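Local coordinates for NADP-dependent alcohol dehydrogenase 6 (Saccharomyces cerevisiae, PDB 1PIW), which reduces a broad range of aromatic and aliphatic aldehydes to alcohols with NADPH, as a homodimeric, zinc-containing medium-chain alcohol dehydrogenase, at residues Y32-D37 against V141-V146; M62-G67 against T120-Y125; V97-E102 against P112-F117. All blocks are in the same frame, centred on the assembly; numbering follows the deposited sequence.

Contact 1 of 3, residues Y32-D37 against V141-V146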
loop_
_atom_site.group_PDB
_atom_site.type_symbol
_atom_site.label_atom_id
_atom_site.label_comp_id
_atom_site.label_asym_id
_atom_site.label_seq_id
_atom_site.Cartn_x
_atom_site.Cartn_y
_atom_site.Cartn_z
ATOM N N TYR A 32 19.395 -3.047 34.117
ATOM C CA TYR A 32 18.036 -2.923 34.613
ATOM C C TYR A 32 17.342 -4.231 34.927
ATOM O O TYR A 32 17.750 -5.296 34.473
ATOM C CB TYR A 32 17.219 -2.070 33.648
ATOM C CG TYR A 32 17.688 -0.634 33.693
ATOM C CD1 TYR A 32 17.771 0.144 32.537
ATOM C CD2 TYR A 32 18.120 -0.076 34.894
ATOM C CE1 TYR A 32 18.289 1.449 32.580
ATOM C CE2 TYR A 32 18.630 1.209 34.950
ATOM C CZ TYR A 32 18.719 1.971 33.798
ATOM O OH TYR A 32 19.259 3.239 33.881
ATOM N N ASP A 33 16.292 -4.118 35.733
ATOM C CA ASP A 33 15.503 -5.244 36.229
ATOM C C ASP A 33 15.205 -6.414 35.294
ATOM O O ASP A 33 15.113 -7.554 35.753
ATOM C CB ASP A 33 14.213 -4.692 36.824
ATOM C CG ASP A 33 14.477 -3.730 37.975
ATOM O OD1 ASP A 33 13.631 -2.839 38.224
ATOM O OD2 ASP A 33 15.531 -3.869 38.640
ATOM N N HIS A 34 15.064 -6.141 33.998
ATOM C CA HIS A 34 14.777 -7.186 33.015
ATOM C C HIS A 34 15.936 -7.415 32.043
ATOM O O HIS A 34 15.936 -8.393 31.295
ATOM C CB HIS A 34 13.517 -6.834 32.220
ATOM C CG HIS A 34 12.293 -6.675 33.066
ATOM N ND1 HIS A 34 11.573 -7.749 33.545
ATOM C CD2 HIS A 34 11.676 -5.566 33.543
ATOM C CE1 HIS A 34 10.566 -7.310 34.279
ATOM N NE2 HIS A 34 10.606 -5.989 34.295
ATOM N N ASP A 35 16.922 -6.524 32.040
ATOM C CA ASP A 35 18.047 -6.693 31.133
ATOM C C ASP A 35 18.724 -8.045 31.344
ATOM O O ASP A 35 18.607 -8.659 32.400
ATOM C CB ASP A 35 19.083 -5.581 31.317
ATOM C CG ASP A 35 18.517 -4.198 31.064
ATOM O OD1 ASP A 35 17.600 -4.061 30.224
ATOM O OD2 ASP A 35 19.008 -3.239 31.692
ATOM N N ILE A 36 19.434 -8.493 30.317
ATOM C CA ILE A 36 20.159 -9.757 30.336
ATOM C C ILE A 36 21.527 -9.532 29.708
ATOM O O ILE A 36 21.660 -8.766 28.761
ATOM C CB ILE A 36 19.416 -10.828 29.515
ATOM C CG1 ILE A 36 18.178 -11.276 30.277
ATOM C CG2 ILE A 36 20.334 -11.999 29.206
ATOM C CD1 ILE A 36 17.402 -12.340 29.566
ATOM N N ASP A 37 22.549 -10.183 30.242
ATOM C CA ASP A 37 23.875 -10.037 29.680
ATOM C C ASP A 37 24.224 -11.260 28.861
ATOM O O ASP A 37 24.113 -12.400 29.320
ATOM C CB ASP A 37 24.910 -9.793 30.775
ATOM C CG ASP A 37 25.090 -8.322 31.063
ATOM O OD1 ASP A 37 24.178 -7.549 30.715
ATOM O OD2 ASP A 37 26.124 -7.928 31.631
ATOM N N VAL A 141 20.994 -6.576 27.040
ATOM C CA VAL A 141 19.676 -6.408 26.443
ATOM C C VAL A 141 18.500 -6.875 27.287
ATOM O O VAL A 141 18.545 -7.945 27.889
ATOM C CB VAL A 141 19.609 -7.171 25.112
ATOM C CG1 VAL A 141 18.336 -6.833 24.372
ATOM C CG2 VAL A 141 20.822 -6.852 24.284
ATOM N N HIS A 142 17.442 -6.067 27.306
ATOM C CA HIS A 142 16.209 -6.384 28.031
ATOM C C HIS A 142 15.743 -7.757 27.515
ATOM O O HIS A 142 15.668 -7.976 26.304
ATOM C CB HIS A 142 15.183 -5.291 27.722
ATOM C CG HIS A 142 13.838 -5.504 28.337
ATOM N ND1 HIS A 142 13.127 -6.674 28.188
ATOM C CD2 HIS A 142 13.031 -4.661 29.025
ATOM C CE1 HIS A 142 11.939 -6.541 28.755
ATOM N NE2 HIS A 142 11.854 -5.328 29.270
ATOM N N GLU A 143 15.442 -8.675 28.432
ATOM C CA GLU A 143 15.036 -10.040 28.074
ATOM C C GLU A 143 13.948 -10.187 27.028
ATOM O O GLU A 143 13.943 -11.159 26.281
ATOM C CB GLU A 143 14.595 -10.803 29.309
ATOM C CG GLU A 143 13.319 -10.280 29.902
ATOM C CD GLU A 143 12.845 -11.115 31.069
ATOM O OE1 GLU A 143 11.809 -10.759 31.667
ATOM O OE2 GLU A 143 13.507 -12.129 31.391
ATOM N N HIS A 144 13.017 -9.247 26.974
ATOM C CA HIS A 144 11.948 -9.356 26.002
ATOM C C HIS A 144 12.475 -9.455 24.590
ATOM O O HIS A 144 11.794 -9.978 23.714
ATOM C CB HIS A 144 11.017 -8.156 26.054
ATOM C CG HIS A 144 9.964 -8.175 24.988
ATOM N ND1 HIS A 144 8.750 -8.808 25.149
ATOM C CD2 HIS A 144 9.968 -7.695 23.723
ATOM C CE1 HIS A 144 8.053 -8.716 24.031
ATOM N NE2 HIS A 144 8.769 -8.045 23.150
ATOM N N PHE A 145 13.684 -8.943 24.368
ATOM C CA PHE A 145 14.271 -8.937 23.037
ATOM C C PHE A 145 15.359 -9.940 22.810
ATOM O O PHE A 145 16.163 -9.797 21.899
ATOM C CB PHE A 145 14.781 -7.539 22.698
ATOM C CG PHE A 145 13.681 -6.529 22.532
ATOM C CD1 PHE A 145 13.106 -5.914 23.638
ATOM C CD2 PHE A 145 13.175 -6.238 21.269
ATOM C CE1 PHE A 145 12.041 -5.026 23.488
ATOM C CE2 PHE A 145 12.115 -5.353 21.114
ATOM C CZ PHE A 145 11.546 -4.748 22.226
ATOM N N VAL A 146 15.380 -10.966 23.636
ATOM C CA VAL A 146 16.371 -12.008 23.488
ATOM C C VAL A 146 15.610 -13.277 23.127
ATOM O O VAL A 146 14.628 -13.630 23.782
ATOM C CB VAL A 146 17.143 -12.215 24.789
ATOM C CG1 VAL A 146 18.307 -13.135 24.542
ATOM C CG2 VAL A 146 17.611 -10.879 25.334
#

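Contact 2 of 3, residues M62-G67 against T120-Y125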
loop_
_atom_site.group_PDB
_atom_site.type_symbol
_atom_site.label_atom_id
_atom_site.label_comp_id
_atom_site.label_asym_id
_atom_site.label_seq_id
_atom_site.Cartn_x
_atom_site.Cartn_y
_atom_site.Cartn_z
ATOM N N MET A 62 30.651 9.014 18.779
ATOM C CA MET A 62 31.732 8.022 18.763
ATOM C C MET A 62 32.328 7.884 20.160
ATOM O O MET A 62 32.238 8.796 20.966
ATOM C CB MET A 62 32.828 8.450 17.789
ATOM C CG MET A 62 33.079 7.485 16.654
ATOM S SD MET A 62 31.661 7.317 15.593
ATOM C CE MET A 62 32.038 8.359 14.264
ATOM N N PRO A 63 32.920 6.730 20.479
ATOM C CA PRO A 63 33.080 5.535 19.647
ATOM C C PRO A 63 31.724 4.869 19.419
ATOM O O PRO A 63 30.712 5.255 20.008
ATOM C CB PRO A 63 34.002 4.636 20.486
ATOM C CG PRO A 63 34.671 5.578 21.444
ATOM C CD PRO A 63 33.572 6.545 21.784
ATOM N N LEU A 64 31.711 3.849 18.579
ATOM C CA LEU A 64 30.478 3.163 18.305
ATOM C C LEU A 64 30.664 1.707 17.949
ATOM O O LEU A 64 31.352 1.372 16.990
ATOM C CB LEU A 64 29.739 3.861 17.170
ATOM C CG LEU A 64 28.462 3.148 16.718
ATOM C CD1 LEU A 64 27.517 2.979 17.895
ATOM C CD2 LEU A 64 27.803 3.942 15.605
ATOM N N VAL A 65 30.065 0.833 18.734
ATOM C CA VAL A 65 30.139 -0.572 18.414
ATOM C C VAL A 65 28.878 -0.885 17.594
ATOM O O VAL A 65 27.763 -0.558 17.983
ATOM C CB VAL A 65 30.193 -1.423 19.672
ATOM C CG1 VAL A 65 30.138 -2.904 19.299
ATOM C CG2 VAL A 65 31.458 -1.097 20.440
ATOM N N VAL A 66 29.062 -1.509 16.444
ATOM C CA VAL A 66 27.949 -1.812 15.570
ATOM C C VAL A 66 27.702 -3.320 15.505
ATOM O O VAL A 66 28.343 -4.087 16.223
ATOM C CB VAL A 66 28.258 -1.207 14.192
ATOM C CG1 VAL A 66 27.177 -1.493 13.207
ATOM C CG2 VAL A 66 28.401 0.274 14.348
ATOM N N GLY A 67 26.768 -3.746 14.663
ATOM C CA GLY A 67 26.472 -5.158 14.547
ATOM C C GLY A 67 25.248 -5.445 15.373
ATOM O O GLY A 67 25.236 -5.123 16.558
ATOM N N THR A 120 19.381 -1.544 18.637
ATOM C CA THR A 120 20.541 -2.174 19.255
ATOM C C THR A 120 21.764 -1.307 19.469
ATOM O O THR A 120 22.425 -1.437 20.495
ATOM C CB THR A 120 20.953 -3.412 18.456
ATOM O OG1 THR A 120 19.919 -4.401 18.571
ATOM C CG2 THR A 120 22.285 -3.970 18.957
ATOM N N TYR A 121 22.080 -0.449 18.505
ATOM C CA TYR A 121 23.228 0.451 18.629
ATOM C C TYR A 121 22.935 1.819 18.034
ATOM O O TYR A 121 22.040 1.969 17.206
ATOM C CB TYR A 121 24.471 -0.139 17.950
ATOM C CG TYR A 121 24.300 -0.502 16.483
ATOM C CD1 TYR A 121 24.132 -1.835 16.086
ATOM C CD2 TYR A 121 24.300 0.479 15.495
ATOM C CE1 TYR A 121 23.966 -2.178 14.746
ATOM C CE2 TYR A 121 24.135 0.144 14.151
ATOM C CZ TYR A 121 23.965 -1.185 13.785
ATOM O OH TYR A 121 23.774 -1.513 12.459
ATOM N N SER A 122 23.678 2.821 18.482
ATOM C CA SER A 122 23.537 4.183 17.967
ATOM C C SER A 122 22.299 4.951 18.347
ATOM O O SER A 122 21.912 5.875 17.628
ATOM C CB SER A 122 23.625 4.183 16.446
ATOM O OG SER A 122 24.940 3.868 16.032
ATOM N N GLN A 123 21.661 4.570 19.447
ATOM C CA GLN A 123 20.470 5.274 19.908
ATOM C C GLN A 123 20.575 5.439 21.402
ATOM O O GLN A 123 21.071 4.556 22.110
ATOM C CB GLN A 123 19.174 4.511 19.582
ATOM C CG GLN A 123 17.908 5.378 19.744
ATOM C CD GLN A 123 16.608 4.684 19.321
ATOM O OE1 GLN A 123 16.588 3.886 18.389
ATOM N NE2 GLN A 123 15.518 5.013 19.996
ATOM N N PRO A 124 20.157 6.600 21.906
ATOM C CA PRO A 124 20.238 6.776 23.353
ATOM C C PRO A 124 18.931 6.267 23.978
ATOM O O PRO A 124 17.858 6.378 23.377
ATOM C CB PRO A 124 20.420 8.280 23.496
ATOM C CG PRO A 124 19.600 8.814 22.357
ATOM C CD PRO A 124 19.960 7.892 21.220
ATOM N N TYR A 125 19.028 5.668 25.157
ATOM C CA TYR A 125 17.836 5.189 25.835
ATOM C C TYR A 125 17.284 6.410 26.536
ATOM O O TYR A 125 17.783 7.519 26.346
ATOM C CB TYR A 125 18.179 4.154 26.900
ATOM C CG TYR A 125 18.503 2.771 26.402
ATOM C CD1 TYR A 125 19.793 2.429 26.011
ATOM C CD2 TYR A 125 17.534 1.782 26.400
ATOM C CE1 TYR A 125 20.101 1.134 25.649
ATOM C CE2 TYR A 125 17.835 0.491 26.040
ATOM C CZ TYR A 125 19.114 0.173 25.674
ATOM O OH TYR A 125 19.403 -1.131 25.375
#

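Contact 3 of 3, residues V97-E102 against P112-F117. With ZN (zinc ion), chain C.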
loop_
_atom_site.group_PDB
_atom_site.type_symbol
_atom_site.label_atom_id
_atom_site.label_comp_id
_atom_site.label_asym_id
_atom_site.label_seq_id
_atom_site.Cartn_x
_atom_site.Cartn_y
_atom_site.Cartn_z
ATOM N N VAL A 97 15.969 -3.557 20.561
ATOM C CA VAL A 97 16.549 -3.903 21.839
ATOM C C VAL A 97 15.708 -3.384 23.008
ATOM O O VAL A 97 16.029 -3.598 24.191
ATOM C CB VAL A 97 17.976 -3.317 21.873
ATOM C CG1 VAL A 97 17.976 -1.952 22.521
ATOM C CG2 VAL A 97 18.917 -4.273 22.513
ATOM N N PHE A 98 14.619 -2.706 22.668
ATOM C CA PHE A 98 13.741 -2.140 23.683
ATOM C C PHE A 98 12.411 -1.636 23.143
ATOM O O PHE A 98 12.305 -1.221 21.987
ATOM C CB PHE A 98 14.427 -0.991 24.414
ATOM C CG PHE A 98 13.589 -0.411 25.501
ATOM C CD1 PHE A 98 13.430 -1.091 26.710
ATOM C CD2 PHE A 98 12.899 0.780 25.301
ATOM C CE1 PHE A 98 12.596 -0.600 27.705
ATOM C CE2 PHE A 98 12.058 1.284 26.295
ATOM C CZ PHE A 98 11.906 0.589 27.501
ATOM N N SER A 99 11.405 -1.655 24.012
ATOM C CA SER A 99 10.058 -1.228 23.666
ATOM C C SER A 99 9.330 -0.907 24.971
ATOM O O SER A 99 9.677 -1.450 26.026
ATOM C CB SER A 99 9.354 -2.361 22.923
ATOM O OG SER A 99 8.202 -1.886 22.273
ATOM N N CYS A 100 8.330 -0.030 24.919
ATOM C CA CYS A 100 7.613 0.325 26.145
ATOM C C CYS A 100 6.893 -0.884 26.713
ATOM O O CYS A 100 6.549 -0.911 27.885
ATOM C CB CYS A 100 6.613 1.449 25.888
ATOM S SG CYS A 100 5.045 0.901 25.260
ATOM N N LEU A 101 6.671 -1.880 25.859
ATOM C CA LEU A 101 6.014 -3.125 26.237
ATOM C C LEU A 101 4.651 -2.978 26.882
ATOM O O LEU A 101 4.162 -3.917 27.496
ATOM C CB LEU A 101 6.925 -3.929 27.160
ATOM C CG LEU A 101 8.180 -4.389 26.429
ATOM C CD1 LEU A 101 9.179 -4.966 27.398
ATOM C CD2 LEU A 101 7.798 -5.404 25.369
ATOM N N GLU A 102 4.029 -1.811 26.744
ATOM C CA GLU A 102 2.708 -1.599 27.332
ATOM C C GLU A 102 1.662 -1.004 26.399
ATOM O O GLU A 102 0.465 -1.203 26.603
ATOM C CB GLU A 102 2.820 -0.750 28.595
ATOM C CG GLU A 102 3.034 -1.594 29.839
ATOM C CD GLU A 102 3.359 -0.774 31.073
ATOM O OE1 GLU A 102 3.460 -1.377 32.167
ATOM O OE2 GLU A 102 3.519 0.463 30.953
ATOM N N PRO A 112 8.068 -3.136 16.869
ATOM C CA PRO A 112 9.039 -2.420 16.038
ATOM C C PRO A 112 8.502 -1.025 15.763
ATOM O O PRO A 112 9.251 -0.121 15.418
ATOM C CB PRO A 112 9.088 -3.256 14.768
ATOM C CG PRO A 112 8.830 -4.631 15.265
ATOM C CD PRO A 112 7.699 -4.416 16.243
ATOM N N TYR A 113 7.194 -0.865 15.932
ATOM C CA TYR A 113 6.516 0.404 15.692
ATOM C C TYR A 113 6.092 1.088 16.990
ATOM O O TYR A 113 5.174 1.916 16.999
ATOM C CB TYR A 113 5.288 0.170 14.808
ATOM C CG TYR A 113 5.601 -0.672 13.603
ATOM C CD1 TYR A 113 5.743 -2.050 13.713
ATOM C CD2 TYR A 113 5.863 -0.082 12.374
ATOM C CE1 TYR A 113 6.155 -2.818 12.617
ATOM C CE2 TYR A 113 6.274 -0.833 11.279
ATOM C CZ TYR A 113 6.420 -2.194 11.405
ATOM O OH TYR A 113 6.842 -2.931 10.328
ATOM N N CYS A 114 6.745 0.733 18.091
ATOM C CA CYS A 114 6.420 1.345 19.369
ATOM C C CYS A 114 7.006 2.739 19.420
ATOM O O CYS A 114 8.042 3.012 18.826
ATOM C CB CYS A 114 6.972 0.520 20.531
ATOM S SG CYS A 114 6.965 1.403 22.113
ATOM N N THR A 115 6.332 3.617 20.140
ATOM C CA THR A 115 6.764 4.996 20.283
ATOM C C THR A 115 8.139 5.085 20.940
ATOM O O THR A 115 8.964 5.921 20.566
ATOM C CB THR A 115 5.763 5.774 21.160
ATOM O OG1 THR A 115 4.445 5.639 20.614
ATOM C CG2 THR A 115 6.139 7.248 21.231
ATOM N N LYS A 116 8.367 4.219 21.922
ATOM C CA LYS A 116 9.617 4.197 22.678
ATOM C C LYS A 116 10.638 3.198 22.120
ATOM O O LYS A 116 11.474 2.657 22.855
ATOM C CB LYS A 116 9.293 3.843 24.127
ATOM C CG LYS A 116 7.980 4.436 24.630
ATOM C CD LYS A 116 8.169 5.762 25.360
ATOM C CE LYS A 116 8.533 6.902 24.416
ATOM N NZ LYS A 116 8.854 8.175 25.149
ATOM N N PHE A 117 10.552 2.958 20.819
ATOM C CA PHE A 117 11.426 2.024 20.117
ATOM C C PHE A 117 12.893 2.369 20.298
ATOM O O PHE A 117 13.255 3.544 20.322
ATOM C CB PHE A 117 11.082 2.036 18.620
ATOM C CG PHE A 117 12.093 1.328 17.750
ATOM C CD1 PHE A 117 11.926 -0.001 17.406
ATOM C CD2 PHE A 117 13.208 2.008 17.264
ATOM C CE1 PHE A 117 12.841 -0.637 16.593
ATOM C CE2 PHE A 117 14.128 1.376 16.448
ATOM C CZ PHE A 117 13.942 0.050 16.112
HETATM ZN ZN ZN C . 5.041 0.240 23.071
#

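Contact 1 of 3, residues Y32-D37 against V141-V146
Glu143 sends its side chain obliquely past those of His34 and Ile36. Its CB meets Ile36 CD1 at 3.2 Å and also lies near His34 O. CG, set between the backbone N and the carbonyl carbon (chi1 68°), remains 3.5 Å from His34 O. Beyond CG the chain is extended, and OE1 comes to the edge of the His34 ring, 3.6 Å from ND1, while OE2 is held by the hydroxyls of Ser81 and Ser83 and by Asn82 N. The backbones join strands 35-45 and 138-142, antiparallel neighbours in the mixed sheet of the GroES-like domain: Ile36 and Val141 form a hydrogen-bonded pair, with Val141 N to Ile36 O at 2.9 Å. Past the strand end, Glu143 N donates to His34 O at 2.9 Å. His34 CB sits over the centre of the His142 ring, 3.8 Å from its centroid, a CH-pi contact; the two rings are nearly parallel but barely overlap. An alanine at His142 would probably leave His34 CB without this face and His144 N without its acceptor, ND1, which now takes that bond in the ring plane at 2.8 Å.

Contact 2 of 3, residues M62-G67 against T120-Y125
Tyr121 packs its ring against Val66 and Gly67, in the GroES-like catalytic domain of the medium-chain dehydrogenases, where the end of the short strand 64-65 meets the loop that follows strand 118-119. The two pieces run roughly antiparallel, 147° apart, and are held to each other by packing. The tight part is the tyrosine. Its CG lies between the backbone N and the carbonyl carbon (chi1 56°), and the ring beyond it passes close to the backbone of 65-67. Val66 CG1 sits over one face, shifted toward the rim at the hydroxyl-bearing carbon, 3.3 Å from Tyr121 CZ; measured to the ring centroid this CH-pi contact is 3.7 Å. Gly67 N approaches obliquely, 3.2 Å from Tyr121 CE1, and Val65 O touches Tyr121 CB at 3.3 Å. At the backbone angles of Gly67 (phi 99°) a CB would be pressed against the carbonyl oxygen of Val66. The ring also meets that of His68, a ligand of the catalytic zinc, and Tyr121 OH makes a weak hydrogen bond to Asp49, so this packing forms part of the surroundings of the active site. Toward Ser122, which is partly exposed, the backbones stand farther apart: Leu64 CA and Ser122 CA are 7.0 Å from each other, against 6.1 Å for Val66 CA and Tyr121 CA. The Leu64 methyls lie beside the Ser122 hydroxyl, at a spacing that is doubtful in the model. At the other end Thr120 turns its hydroxyl to the carbonyls of Gly94 and Ala95, while its CG2 comes to 4.0 Å from Gly67 O.

Contact 3 of 3, residues V97-E102 against P112-F117
Phe98 meets Lys116 through the edge of its ring: Lys116 O lies near the ring plane, 3.4 Å from Phe98 CD2, and 112-117 places nothing over either face. The Phe117 CB points away from 97-102, and its side chain packs on Gln96. Beyond these rings lies the four-cysteine zinc site of the lobe that carries the enzyme's second, non-catalytic metal; from this lobe Tyr113 packs on Ala293 of the second subunit. Cys100 SG and Cys114 SG bind the zinc ion at 2.3 and 2.4 Å, and Cys103 and Cys106 complete the set. With SG anti to its backbone N (chi1 166°), Cys114 points its sulfur at the zinc. Cys114 SG also accepts a nearly straight bond (168°) from Cys100 N at 3.4 Å and a weak one from Lys116 N, while Cys100 SG takes Glu102 N at 3.3 Å. These amides would probably draw off some of the thiolate charge and help fix the sulfur positions. Ser99 OG rests against Cys114 CB at 3.2 Å. Lys116, which is exposed, packs its CG on Cys100 CB at 3.5 Å, its chain then bending away. Helix 104-107, which lies between the two segments along the chain, carries Cys106, and Val97 and Phe98 both face Val118, a classic beta bulge where strand 96-98 pairs with strand 118-119.

From the N terminus the chain passes 32-37, 62-67 and 97-102, then meets their partners in reverse order, so the three closures nest without crossing. Contact 3 closes the innermost and shortest loop, the zinc lobe; contact 2 encloses it, tying strand 64-65 to the loop after strand 118-119; contact 1 closes the outermost, joining the strands 35-45 and 138-142. Contact 3 touches both others: Val97 packs on Val141 of contact 1, and Phe117 O probably accepts a hydrogen bond from Gln123 NE2 of contact 2. Contacts 1 and 2 do not touch, their nearest atoms being about 5 Å apart. All six segments belong to the GroES-like domain.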